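PDB 3RPZ: ADP/ATP-dependent NAD(P)H-hydrate dehydratase from Bacillus subtilis, which catalyses the ADP- or ATP-dependent dehydration of hydrated NADH and NADPH, a lyase reaction that restores the normal nicotinamide cofactors. Local coordinates for residues Leu130-Arg138 with Leu149-Thr160; Arg171-Ala180 with Leu188-Pro198. All coordinates share one frame; numbering follows the deposited sequence.

Interaction 1 (Leu130-Arg138 with Leu149-Thr160); sequences LDAGALAKR and LTPHPGEFFRMT. With NPW (beta-6-hydroxy-1,4,5,6-tetrahydronicotinamide adenine dinucleotide phosphate), chain D.
Arg158 clasps the carbonyl oxygen of Leu135 with two nitrogens: NE and NH2 both reach Leu135 O, each at 2.9 Å, with the oxygen in the guanidinium plane and both donors on the same face of the peptide carbonyl. The bend at chi3 (82°) turns the guanidinium back from the helix toward the 130-138 loop. With an alanine in place of Arg158, Leu135 O would lose both side-chain donors, and the loop would probably be freer to shift against helix 153-160. Among backbone groups, Thr150 N donates to Leu130 O (3.1 Å), continuing the parallel pairing of Leu130 with Leu149. Strands 128-130 and 147-149 are neighbours in the mixed sheet of a ribokinase-like fold, and the chain beyond their ends lines the NADPH-hydrate pocket, where His152 NE2 donates to NPW OB1 at 2.9 Å. Water 1 bridges two like charges, donating to Asp131 OD1 and Glu155 OE1, which lie 4.2 Å apart; the nearby magnesium ion would probably offset them too. Asp131 OD2 is bonded to Thr222, while Glu155 OE1 accepts from His152 N and lies over the imidazole face away from NPW C8A. Apolar contacts centre on Leu135, whose CD1 meets Pro151 CA at 3.7 Å and CD2 meets Leu149 CB at 3.9 Å.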
loop_
_atom_site.group_PDB
_atom_site.type_symbol
_atom_site.label_atom_id
_atom_site.label_comp_id
_atom_site.label_asym_id
_atom_site.label_seq_id
_atom_site.Cartn_x
_atom_site.Cartn_y
_atom_site.Cartn_z
ATOM N N LEU A 130 -9.941 -26.543 -7.327
ATOM C CA LEU A 130 -9.030 -27.086 -6.325
ATOM C C LEU A 130 -7.615 -26.833 -6.791
ATOM O O LEU A 130 -7.238 -27.175 -7.920
ATOM C CB LEU A 130 -9.209 -28.587 -6.082
ATOM C CG LEU A 130 -10.631 -29.035 -5.781
ATOM C CD1 LEU A 130 -10.654 -30.554 -5.520
ATOM C CD2 LEU A 130 -11.286 -28.289 -4.661
ATOM N N ASP A 131 -6.806 -26.250 -5.916
ATOM C CA ASP A 131 -5.429 -25.898 -6.194
ATOM C C ASP A 131 -4.560 -26.216 -5.000
ATOM O O ASP A 131 -5.060 -26.292 -3.878
ATOM C CB ASP A 131 -5.314 -24.381 -6.515
ATOM C CG ASP A 131 -3.965 -23.950 -6.977
ATOM O OD1 ASP A 131 -3.241 -24.747 -7.598
ATOM O OD2 ASP A 131 -3.618 -22.781 -6.669
ATOM N N ALA A 132 -3.274 -26.338 -5.235
ATOM C CA ALA A 132 -2.278 -26.225 -4.137
ATOM C C ALA A 132 -2.561 -27.212 -2.996
ATOM O O ALA A 132 -2.565 -28.404 -3.244
ATOM C CB ALA A 132 -2.187 -24.741 -3.681
ATOM N N GLY A 133 -2.761 -26.739 -1.777
ATOM C CA GLY A 133 -2.965 -27.629 -0.646
ATOM C C GLY A 133 -4.223 -28.454 -0.688
ATOM O O GLY A 133 -4.336 -29.394 0.081
ATOM N N ALA A 134 -5.171 -28.110 -1.572
ATOM C CA ALA A 134 -6.377 -28.913 -1.795
ATOM C C ALA A 134 -6.202 -30.001 -2.825
ATOM O O ALA A 134 -7.153 -30.785 -3.047
ATOM C CB ALA A 134 -7.566 -28.042 -2.183
ATOM N N LEU A 135 -5.047 -30.084 -3.496
ATOM C CA LEU A 135 -4.780 -31.156 -4.434
ATOM C C LEU A 135 -4.166 -32.375 -3.733
ATOM O O LEU A 135 -3.155 -32.269 -3.046
ATOM C CB LEU A 135 -3.888 -30.654 -5.552
ATOM C CG LEU A 135 -4.546 -29.641 -6.486
ATOM C CD1 LEU A 135 -3.516 -29.045 -7.495
ATOM C CD2 LEU A 135 -5.772 -30.187 -7.271
ATOM N N ALA A 136 -4.795 -33.527 -3.919
ATOM C CA ALA A 136 -4.382 -34.792 -3.332
ATOM C C ALA A 136 -4.767 -35.907 -4.282
ATOM O O ALA A 136 -5.529 -35.720 -5.208
ATOM C CB ALA A 136 -5.102 -34.987 -1.960
ATOM N N LYS A 137 -4.259 -37.101 -3.992
ATOM C CA LYS A 137 -4.672 -38.318 -4.713
ATOM C C LYS A 137 -6.023 -38.708 -4.182
ATOM O O LYS A 137 -6.146 -39.077 -3.015
ATOM C CB LYS A 137 -3.629 -39.427 -4.531
ATOM C CG LYS A 137 -3.968 -40.713 -5.292
ATOM C CD LYS A 137 -2.846 -41.769 -5.189
ATOM C CE LYS A 137 -1.554 -41.275 -5.868
ATOM N NZ LYS A 137 -0.429 -42.295 -6.056
ATOM N N ARG A 138 -7.044 -38.625 -5.031
ATOM C CA ARG A 138 -8.410 -38.877 -4.597
ATOM C C ARG A 138 -9.318 -39.037 -5.811
ATOM O O ARG A 138 -8.872 -38.886 -6.930
ATOM C CB ARG A 138 -8.922 -37.752 -3.693
ATOM C CG ARG A 138 -9.024 -36.399 -4.370
ATOM C CD ARG A 138 -9.834 -35.393 -3.628
ATOM N NE ARG A 138 -11.230 -35.828 -3.541
ATOM C CZ ARG A 138 -12.088 -35.458 -2.615
ATOM N NH1 ARG A 138 -11.723 -34.672 -1.602
ATOM N NH2 ARG A 138 -13.322 -35.906 -2.711
ATOM N N LEU A 149 -9.168 -28.759 -11.462
ATOM C CA LEU A 149 -7.925 -28.948 -10.756
ATOM C C LEU A 149 -6.842 -28.181 -11.451
ATOM O O LEU A 149 -6.733 -28.250 -12.675
ATOM C CB LEU A 149 -7.574 -30.449 -10.744
ATOM C CG LEU A 149 -8.700 -31.411 -10.308
ATOM C CD1 LEU A 149 -8.131 -32.834 -10.273
ATOM C CD2 LEU A 149 -9.275 -31.022 -8.933
ATOM N N THR A 150 -5.971 -27.489 -10.707
ATOM C CA THR A 150 -4.937 -26.661 -11.308
ATOM C C THR A 150 -3.500 -27.016 -10.885
ATOM O O THR A 150 -2.767 -26.183 -10.397
ATOM C CB THR A 150 -5.227 -25.167 -11.099
ATOM O OG1 THR A 150 -5.118 -24.842 -9.692
ATOM C CG2 THR A 150 -6.605 -24.750 -11.594
ATOM N N PRO A 151 -3.094 -28.273 -11.060
ATOM C CA PRO A 151 -1.758 -28.678 -10.689
ATOM C C PRO A 151 -0.647 -28.142 -11.586
ATOM O O PRO A 151 -0.744 -28.154 -12.811
ATOM C CB PRO A 151 -1.812 -30.191 -10.810
ATOM C CG PRO A 151 -2.760 -30.414 -11.951
ATOM C CD PRO A 151 -3.823 -29.366 -11.714
ATOM N N HIS A 152 0.465 -27.798 -10.951
ATOM C CA HIS A 152 1.731 -27.837 -11.663
ATOM C C HIS A 152 2.219 -29.277 -11.716
ATOM O O HIS A 152 1.622 -30.185 -11.116
ATOM C CB HIS A 152 2.748 -26.859 -11.068
ATOM C CG HIS A 152 3.127 -27.131 -9.652
ATOM N ND1 HIS A 152 3.539 -28.371 -9.177
ATOM C CD2 HIS A 152 3.246 -26.268 -8.617
ATOM C CE1 HIS A 152 3.811 -28.255 -7.879
ATOM N NE2 HIS A 152 3.667 -26.980 -7.519
ATOM N N PRO A 153 3.285 -29.567 -12.458
ATOM C CA PRO A 153 3.696 -30.976 -12.614
ATOM C C PRO A 153 3.993 -31.722 -11.288
ATOM O O PRO A 153 3.742 -32.896 -11.202
ATOM C CB PRO A 153 4.923 -30.867 -13.534
ATOM C CG PRO A 153 4.564 -29.733 -14.405
ATOM C CD PRO A 153 3.899 -28.716 -13.481
ATOM N N GLY A 154 4.509 -31.029 -10.254
ATOM C CA GLY A 154 4.733 -31.642 -8.967
ATOM C C GLY A 154 3.427 -32.076 -8.327
ATOM O O GLY A 154 3.325 -33.170 -7.741
ATOM N N GLU A 155 2.418 -31.234 -8.408
ATOM C CA GLU A 155 1.108 -31.534 -7.867
ATOM C C GLU A 155 0.462 -32.667 -8.666
ATOM O O GLU A 155 -0.244 -33.504 -8.096
ATOM C CB GLU A 155 0.225 -30.281 -7.849
ATOM C CG GLU A 155 0.642 -29.338 -6.740
ATOM C CD GLU A 155 0.307 -27.897 -6.910
ATOM O OE1 GLU A 155 0.003 -27.433 -8.027
ATOM O OE2 GLU A 155 0.404 -27.141 -5.891
ATOM N N PHE A 156 0.691 -32.689 -9.968
ATOM C CA PHE A 156 0.150 -33.770 -10.790
ATOM C C PHE A 156 0.745 -35.116 -10.384
ATOM O O PHE A 156 0.034 -36.118 -10.306
ATOM C CB PHE A 156 0.419 -33.485 -12.268
ATOM C CG PHE A 156 -0.380 -34.363 -13.221
ATOM C CD1 PHE A 156 0.128 -35.584 -13.633
ATOM C CD2 PHE A 156 -1.568 -33.950 -13.731
ATOM C CE1 PHE A 156 -0.610 -36.416 -14.497
ATOM C CE2 PHE A 156 -2.309 -34.758 -14.632
ATOM C CZ PHE A 156 -1.800 -35.979 -15.004
ATOM N N PHE A 157 2.031 -35.138 -10.061
ATOM C CA PHE A 157 2.665 -36.347 -9.531
ATOM C C PHE A 157 2.021 -36.761 -8.218
ATOM O O PHE A 157 1.672 -37.946 -8.009
ATOM C CB PHE A 157 4.150 -36.092 -9.354
ATOM C CG PHE A 157 4.873 -37.163 -8.593
ATOM C CD1 PHE A 157 4.802 -38.494 -8.982
ATOM C CD2 PHE A 157 5.628 -36.828 -7.493
ATOM C CE1 PHE A 157 5.497 -39.489 -8.280
ATOM C CE2 PHE A 157 6.301 -37.807 -6.786
ATOM C CZ PHE A 157 6.240 -39.121 -7.185
ATOM N N ARG A 158 1.753 -35.806 -7.352
ATOM C CA ARG A 158 1.086 -36.139 -6.109
ATOM C C ARG A 158 -0.311 -36.734 -6.343
ATOM O O ARG A 158 -0.721 -37.635 -5.655
ATOM C CB ARG A 158 0.975 -34.901 -5.211
ATOM C CG ARG A 158 0.273 -35.165 -3.907
ATOM C CD ARG A 158 0.545 -34.074 -2.889
ATOM N NE ARG A 158 -0.305 -32.912 -3.074
ATOM C CZ ARG A 158 0.144 -31.691 -3.316
ATOM N NH1 ARG A 158 1.435 -31.469 -3.427
ATOM N NH2 ARG A 158 -0.702 -30.699 -3.455
ATOM N N MET A 159 -1.032 -36.200 -7.311
ATOM C CA MET A 159 -2.402 -36.628 -7.639
ATOM C C MET A 159 -2.469 -38.015 -8.255
ATOM O O MET A 159 -3.439 -38.722 -8.063
ATOM C CB MET A 159 -3.025 -35.677 -8.649
ATOM C CG MET A 159 -3.412 -34.342 -8.082
ATOM S SD MET A 159 -3.641 -33.094 -9.377
ATOM C CE MET A 159 -4.770 -33.950 -10.448
ATOM N N THR A 160 -1.453 -38.356 -9.049
ATOM C CA THR A 160 -1.518 -39.484 -9.996
ATOM C C THR A 160 -0.459 -40.556 -9.835
ATOM O O THR A 160 -0.665 -41.683 -10.345
ATOM C CB THR A 160 -1.427 -38.989 -11.442
ATOM O OG1 THR A 160 -0.097 -38.506 -11.703
ATOM C CG2 THR A 160 -2.500 -37.982 -11.755
HETATM P P NPW D . 11.749 -29.140 -8.701
HETATM O O1 NPW D . 12.039 -29.494 -7.260
HETATM O O2 NPW D . 11.916 -27.711 -9.104
HETATM O O3 NPW D . 12.411 -30.081 -9.724
HETATM P PA NPW D . 5.399 -27.599 -4.016
HETATM P PB NPW D . 4.589 -24.811 -4.200
HETATM C C1A NPW D . 7.850 -29.315 -8.878
HETATM C C1B NPW D . 1.842 -22.014 -1.590
HETATM N N1C NPW D . 2.435 -20.787 -2.064
HETATM N N1D NPW D . 8.207 -28.711 -13.937
HETATM C C2A NPW D . 9.158 -28.882 -8.219
HETATM O O2A NPW D . 10.195 -29.518 -8.936
HETATM C C2B NPW D . 0.982 -22.754 -2.622
HETATM O O2B NPW D . -0.269 -22.145 -2.819
HETATM C C2C NPW D . 2.353 -19.642 -1.441
HETATM C C2D NPW D . 8.784 -29.611 -13.128
HETATM C C3A NPW D . 8.993 -29.393 -6.798
HETATM O O3A NPW D . 9.280 -30.802 -6.676
HETATM C C3B NPW D . 0.904 -24.119 -1.909
HETATM O O3B NPW D . -0.135 -24.033 -0.925
HETATM C C3C NPW D . 2.904 -18.474 -1.610
HETATM N N3D NPW D . 8.664 -29.732 -11.795
HETATM C C4B NPW D . 2.279 -24.217 -1.233
HETATM O O4B NPW D . 2.896 -22.896 -1.251
HETATM C C4C NPW D . 3.912 -18.388 -2.751
HETATM C C4D NPW D . 7.818 -28.816 -11.307
HETATM O O4D NPW D . 6.879 -29.193 -7.835
HETATM C C4E NPW D . 7.510 -29.171 -6.576
HETATM C C5A NPW D . 7.179 -27.796 -12.063
HETATM C C5B NPW D . 3.230 -25.191 -1.934
HETATM O O5B NPW D . 3.230 -24.962 -3.345
HETATM C C5C NPW D . 4.434 -19.778 -3.067
HETATM C C5E NPW D . 7.208 -27.810 -5.946
HETATM O O5E NPW D . 5.848 -27.807 -5.525
HETATM C C6C NPW D . 3.273 -20.783 -3.303
HETATM O O6C NPW D . 2.463 -20.454 -4.428
HETATM C C6D NPW D . 7.384 -27.740 -13.481
HETATM N N6D NPW D . 6.848 -26.868 -14.319
HETATM N N7A NPW D . 6.414 -26.943 -11.292
HETATM C C7C NPW D . 2.554 -17.302 -0.861
HETATM N N7C NPW D . 3.152 -16.158 -1.156
HETATM O O7C NPW D . 1.733 -17.381 0.088
HETATM C C8A NPW D . 6.593 -27.439 -10.007
HETATM N N9A NPW D . 7.442 -28.578 -10.071
HETATM O OA1 NPW D . 6.328 -28.225 -3.062
HETATM O OA2 NPW D . 4.028 -28.046 -4.129
HETATM O OA3 NPW D . 5.533 -26.019 -3.752
HETATM O OB1 NPW D . 4.162 -24.883 -5.597
HETATM O OB2 NPW D . 5.359 -23.609 -3.750
HETATM O O HOH W 1 -0.660 -24.838 -7.792
HETATM O O HOH W 2 -6.171 -38.174 -8.068
#

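Interaction 2 (Arg171-Ala180 with Leu188-Pro198); sequences RAEYAKEWAA and LKGNQTVIAFP. With AMP (adenosine monophosphate), chain C.
Arg171 sends CG away from its own carbonyl carbon (chi1 -71°) and bends at chi3 (49°), which folds its guanidinium over Leu188 and into the turn at 189-193. Helix 171-182 here covers the antiparallel hairpin 185-188/194-196 of the ribokinase-like fold, with segment 171-180 at 26° to the short strand 194-196. NH1 donates to Lys189 O at 2.9 Å and NH2 to Gln192 O at 3.1 Å, both oxygens near the guanidinium plane although the donors stand above the carbonyl planes. Weak bonds from NH2 to Leu188 O and Lys189 O add to the grip, and Leu188 CD2 lies over one face of the guanidinium, nearer its rim than its middle. Gln168 is a further partner of NH1, and water 3 joins NE to Gln192 O, so several bonds fix the rotation of the group. The same turn holds AMP on its other side: Gly190 N donates to AMP O2' and Lys189 NZ to AMP O3P, each at 2.9 Å. Arg171 thus lies in the second shell of the nucleotide site and is likely to steady the turn that carries these donors. Farther along, the helix meets the hairpin through alanines. Ala175 CB meets Val194 CG1 at 3.8 Å, and Ala179 CB meets Ala196 CB at 3.9 Å. At the far end water 4 donates to Lys176 O and Phe197 O, while Pro198 CB touches Ala179 O at 3.5 Å.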
loop_
_atom_site.group_PDB
_atom_site.type_symbol
_atom_site.label_atom_id
_atom_site.label_comp_id
_atom_site.label_asym_id
_atom_site.label_seq_id
_atom_site.Cartn_x
_atom_site.Cartn_y
_atom_site.Cartn_z
ATOM N N ARG A 171 2.811 -34.331 -21.867
ATOM C CA ARG A 171 1.930 -33.551 -20.963
ATOM C C ARG A 171 0.471 -33.661 -21.311
ATOM O O ARG A 171 -0.375 -33.910 -20.454
ATOM C CB ARG A 171 2.356 -32.083 -20.920
ATOM C CG ARG A 171 3.669 -31.848 -20.189
ATOM C CD ARG A 171 4.277 -30.466 -20.512
ATOM N NE ARG A 171 3.309 -29.386 -20.373
ATOM C CZ ARG A 171 2.872 -28.840 -19.258
ATOM N NH1 ARG A 171 3.290 -29.248 -18.091
ATOM N NH2 ARG A 171 1.997 -27.862 -19.341
ATOM N N ALA A 172 0.132 -33.407 -22.573
ATOM C CA ALA A 172 -1.274 -33.429 -22.986
ATOM C C ALA A 172 -1.884 -34.803 -22.896
ATOM O O ALA A 172 -3.017 -34.925 -22.464
ATOM C CB ALA A 172 -1.488 -32.852 -24.373
ATOM N N GLU A 173 -1.121 -35.826 -23.203
ATOM C CA GLU A 173 -1.594 -37.198 -23.120
ATOM C C GLU A 173 -1.979 -37.540 -21.683
ATOM O O GLU A 173 -3.061 -38.044 -21.431
ATOM C CB GLU A 173 -0.500 -38.148 -23.631
ATOM C CG GLU A 173 -0.171 -37.925 -25.123
ATOM C CD GLU A 173 1.006 -36.935 -25.475
ATOM O OE1 GLU A 173 1.693 -37.334 -26.486
ATOM O OE2 GLU A 173 1.276 -35.821 -24.868
ATOM N N TYR A 174 -1.107 -37.233 -20.732
ATOM C CA TYR A 174 -1.397 -37.511 -19.330
ATOM C C TYR A 174 -2.527 -36.661 -18.826
ATOM O O TYR A 174 -3.375 -37.154 -18.080
ATOM C CB TYR A 174 -0.156 -37.384 -18.431
ATOM C CG TYR A 174 0.779 -38.596 -18.486
ATOM C CD1 TYR A 174 0.407 -39.803 -17.939
ATOM C CD2 TYR A 174 2.049 -38.469 -19.023
ATOM C CE1 TYR A 174 1.247 -40.897 -17.987
ATOM C CE2 TYR A 174 2.907 -39.575 -19.058
ATOM C CZ TYR A 174 2.476 -40.747 -18.521
ATOM O OH TYR A 174 3.294 -41.862 -18.547
ATOM N N ALA A 175 -2.527 -35.363 -19.160
ATOM C CA ALA A 175 -3.570 -34.503 -18.666
ATOM C C ALA A 175 -4.944 -34.965 -19.158
ATOM O O ALA A 175 -5.902 -35.008 -18.413
ATOM C CB ALA A 175 -3.319 -33.038 -19.063
ATOM N N LYS A 176 -5.033 -35.330 -20.436
ATOM C CA LYS A 176 -6.287 -35.816 -21.012
ATOM C C LYS A 176 -6.695 -37.119 -20.369
ATOM O O LYS A 176 -7.875 -37.303 -20.019
ATOM C CB LYS A 176 -6.149 -36.000 -22.517
ATOM C CG LYS A 176 -6.097 -34.758 -23.285
ATOM C CD LYS A 176 -6.004 -34.993 -24.797
ATOM C CE LYS A 176 -7.342 -35.355 -25.375
ATOM N NZ LYS A 176 -7.642 -36.778 -25.199
ATOM N N GLU A 177 -5.748 -38.026 -20.180
ATOM C CA GLU A 177 -6.082 -39.338 -19.608
ATOM C C GLU A 177 -6.673 -39.170 -18.191
ATOM O O GLU A 177 -7.690 -39.831 -17.814
ATOM C CB GLU A 177 -4.804 -40.176 -19.548
ATOM C CG GLU A 177 -4.826 -41.431 -18.734
ATOM C CD GLU A 177 -3.532 -42.184 -18.967
ATOM O OE1 GLU A 177 -3.400 -42.796 -20.053
ATOM O OE2 GLU A 177 -2.613 -42.069 -18.118
ATOM N N TRP A 178 -6.052 -38.304 -17.381
ATOM C CA TRP A 178 -6.465 -38.146 -16.023
ATOM C C TRP A 178 -7.699 -37.283 -15.877
ATOM O O TRP A 178 -8.506 -37.491 -14.982
ATOM C CB TRP A 178 -5.295 -37.692 -15.138
ATOM C CG TRP A 178 -4.442 -38.832 -14.803
ATOM C CD1 TRP A 178 -3.378 -39.299 -15.502
ATOM C CD2 TRP A 178 -4.634 -39.727 -13.694
ATOM N NE1 TRP A 178 -2.863 -40.435 -14.868
ATOM C CE2 TRP A 178 -3.620 -40.698 -13.763
ATOM C CE3 TRP A 178 -5.521 -39.747 -12.618
ATOM C CZ2 TRP A 178 -3.490 -41.712 -12.812
ATOM C CZ3 TRP A 178 -5.399 -40.795 -11.669
ATOM C CH2 TRP A 178 -4.377 -41.727 -11.769
ATOM N N ALA A 179 -7.907 -36.311 -16.763
ATOM C CA ALA A 179 -9.169 -35.580 -16.766
ATOM C C ALA A 179 -10.327 -36.514 -17.038
ATOM O O ALA A 179 -11.383 -36.421 -16.440
ATOM C CB ALA A 179 -9.161 -34.445 -17.818
ATOM N N ALA A 180 -10.136 -37.421 -17.979
ATOM C CA ALA A 180 -11.129 -38.445 -18.260
ATOM C C ALA A 180 -11.371 -39.412 -17.087
ATOM O O ALA A 180 -12.507 -39.648 -16.697
ATOM C CB ALA A 180 -10.749 -39.199 -19.560
ATOM N N LEU A 188 -3.081 -28.309 -16.396
ATOM C CA LEU A 188 -1.735 -28.774 -16.094
ATOM C C LEU A 188 -0.771 -27.667 -16.483
ATOM O O LEU A 188 -0.490 -27.436 -17.691
ATOM C CB LEU A 188 -1.400 -30.072 -16.821
ATOM C CG LEU A 188 0.036 -30.551 -16.683
ATOM C CD1 LEU A 188 0.355 -30.853 -15.203
ATOM C CD2 LEU A 188 0.322 -31.786 -17.545
ATOM N N LYS A 189 -0.250 -27.014 -15.479
ATOM C CA LYS A 189 0.525 -25.803 -15.677
ATOM C C LYS A 189 1.937 -26.092 -16.186
ATOM O O LYS A 189 2.433 -27.228 -16.196
ATOM C CB LYS A 189 0.496 -25.025 -14.353
ATOM C CG LYS A 189 -0.869 -24.381 -14.173
ATOM C CD LYS A 189 -1.607 -24.422 -12.835
ATOM C CE LYS A 189 -0.840 -23.627 -11.864
ATOM N NZ LYS A 189 -1.208 -23.765 -10.379
ATOM N N GLY A 190 2.549 -24.989 -16.630
ATOM C CA GLY A 190 3.838 -25.004 -17.267
ATOM C C GLY A 190 3.834 -24.170 -18.517
ATOM O O GLY A 190 2.803 -23.662 -18.943
ATOM N N ASN A 191 4.990 -23.967 -19.133
ATOM C CA ASN A 191 5.025 -23.466 -20.469
ATOM C C ASN A 191 4.059 -24.422 -21.254
ATOM O O ASN A 191 4.014 -25.641 -21.058
ATOM C CB ASN A 191 6.474 -23.537 -20.997
ATOM C CG ASN A 191 6.620 -23.192 -22.447
ATOM O OD1 ASN A 191 6.128 -22.206 -22.907
ATOM N ND2 ASN A 191 7.346 -24.048 -23.185
ATOM N N GLN A 192 3.293 -23.832 -22.110
ATOM C CA GLN A 192 2.221 -24.463 -22.854
ATOM C C GLN A 192 1.315 -25.233 -21.932
ATOM O O GLN A 192 1.220 -26.466 -22.005
ATOM C CB GLN A 192 2.745 -25.317 -24.016
ATOM C CG GLN A 192 3.548 -24.487 -24.999
ATOM C CD GLN A 192 3.836 -25.208 -26.293
ATOM O OE1 GLN A 192 3.934 -26.429 -26.342
ATOM N NE2 GLN A 192 4.023 -24.449 -27.329
ATOM N N THR A 193 0.682 -24.503 -21.025
ATOM C CA THR A 193 -0.282 -25.090 -20.115
ATOM C C THR A 193 -1.308 -25.896 -20.912
ATOM O O THR A 193 -1.820 -25.424 -21.944
ATOM C CB THR A 193 -0.957 -23.996 -19.262
ATOM O OG1 THR A 193 -0.004 -23.524 -18.282
ATOM C CG2 THR A 193 -2.213 -24.527 -18.499
ATOM N N VAL A 194 -1.644 -27.064 -20.407
ATOM C CA VAL A 194 -2.681 -27.916 -21.008
ATOM C C VAL A 194 -3.987 -27.725 -20.273
ATOM O O VAL A 194 -3.994 -27.733 -19.016
ATOM C CB VAL A 194 -2.334 -29.425 -20.951
ATOM C CG1 VAL A 194 -3.390 -30.258 -21.707
ATOM C CG2 VAL A 194 -0.970 -29.687 -21.521
ATOM N N ILE A 195 -5.077 -27.441 -20.979
ATOM C CA ILE A 195 -6.402 -27.382 -20.380
ATOM C C ILE A 195 -7.190 -28.558 -20.916
ATOM O O ILE A 195 -7.610 -28.563 -22.079
ATOM C CB ILE A 195 -7.129 -26.057 -20.681
ATOM C CG1 ILE A 195 -6.275 -24.833 -20.324
ATOM C CG2 ILE A 195 -8.491 -26.018 -19.900
ATOM C CD1 ILE A 195 -5.351 -24.311 -21.431
ATOM N N ALA A 196 -7.346 -29.594 -20.092
ATOM C CA ALA A 196 -8.001 -30.833 -20.457
ATOM C C ALA A 196 -9.350 -30.958 -19.773
ATOM O O ALA A 196 -9.436 -30.853 -18.560
ATOM C CB ALA A 196 -7.127 -32.018 -20.131
ATOM N N PHE A 197 -10.405 -31.160 -20.565
ATOM C CA PHE A 197 -11.772 -31.268 -20.081
ATOM C C PHE A 197 -12.173 -32.748 -20.026
ATOM O O PHE A 197 -11.699 -33.543 -20.831
ATOM C CB PHE A 197 -12.716 -30.455 -20.982
ATOM C CG PHE A 197 -12.481 -28.984 -20.898
ATOM C CD1 PHE A 197 -12.971 -28.260 -19.849
ATOM C CD2 PHE A 197 -11.684 -28.354 -21.811
ATOM C CE1 PHE A 197 -12.692 -26.914 -19.734
ATOM C CE2 PHE A 197 -11.409 -27.013 -21.693
ATOM C CZ PHE A 197 -11.915 -26.284 -20.679
ATOM N N PRO A 198 -13.061 -33.075 -19.080
ATOM C CA PRO A 198 -13.374 -34.489 -18.882
ATOM C C PRO A 198 -14.227 -35.052 -19.995
ATOM O O PRO A 198 -14.402 -36.286 -20.082
ATOM C CB PRO A 198 -14.073 -34.497 -17.549
ATOM C CG PRO A 198 -14.588 -33.083 -17.335
ATOM C CD PRO A 198 -13.612 -32.193 -18.029
HETATM P P AMP C . 2.432 -22.307 -9.588
HETATM O O1P AMP C . 2.661 -20.937 -8.856
HETATM O O2P AMP C . 3.700 -23.061 -9.500
HETATM O O3P AMP C . 1.194 -22.933 -8.978
HETATM O "O5'" AMP C . 1.940 -21.849 -10.958
HETATM C "C5'" AMP C . 2.886 -21.209 -11.899
HETATM C "C4'" AMP C . 2.120 -20.488 -12.953
HETATM O "O4'" AMP C . 3.046 -19.740 -13.808
HETATM C "C3'" AMP C . 1.305 -21.362 -13.881
HETATM O "O3'" AMP C . 0.242 -20.605 -14.426
HETATM C "C2'" AMP C . 2.392 -21.658 -14.927
HETATM O "O2'" AMP C . 1.870 -22.210 -16.151
HETATM C "C1'" AMP C . 2.994 -20.286 -15.127
HETATM N N9 AMP C . 4.396 -20.348 -15.558
HETATM C C8 AMP C . 5.465 -20.572 -14.783
HETATM N N7 AMP C . 6.627 -20.583 -15.515
HETATM C C5 AMP C . 6.221 -20.329 -16.775
HETATM C C6 AMP C . 6.932 -20.234 -18.074
HETATM N N6 AMP C . 8.269 -20.398 -18.100
HETATM N N1 AMP C . 6.165 -19.997 -19.135
HETATM C C2 AMP C . 4.835 -19.838 -19.094
HETATM N N3 AMP C . 4.101 -19.937 -17.943
HETATM C C4 AMP C . 4.805 -20.199 -16.880
HETATM O O HOH W 3 2.291 -28.740 -23.062
HETATM O O HOH W 4 -9.923 -35.913 -21.399
#

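In the fold
From the N terminus, strand 128-130 leads into the loop of interaction 1, and the chain returns through strand 147-149 to helix 153-160, closing a short loop. Only then does interaction 2 open: helix 171-182 passes into strand 185-188, and the hairpin brings strand 194-196 back beneath it. The two contacts therefore follow in series, neither nested nor crossed, but meet in space with centres about 12 Å apart. Lys189 bridges them, its N bonded to Pro151 O and its NZ to Thr150 O, while Trp178 packs on Thr160 between the helices. Together they tie consecutive sheet strands to two helices beside the adjoining NPW and AMP sites.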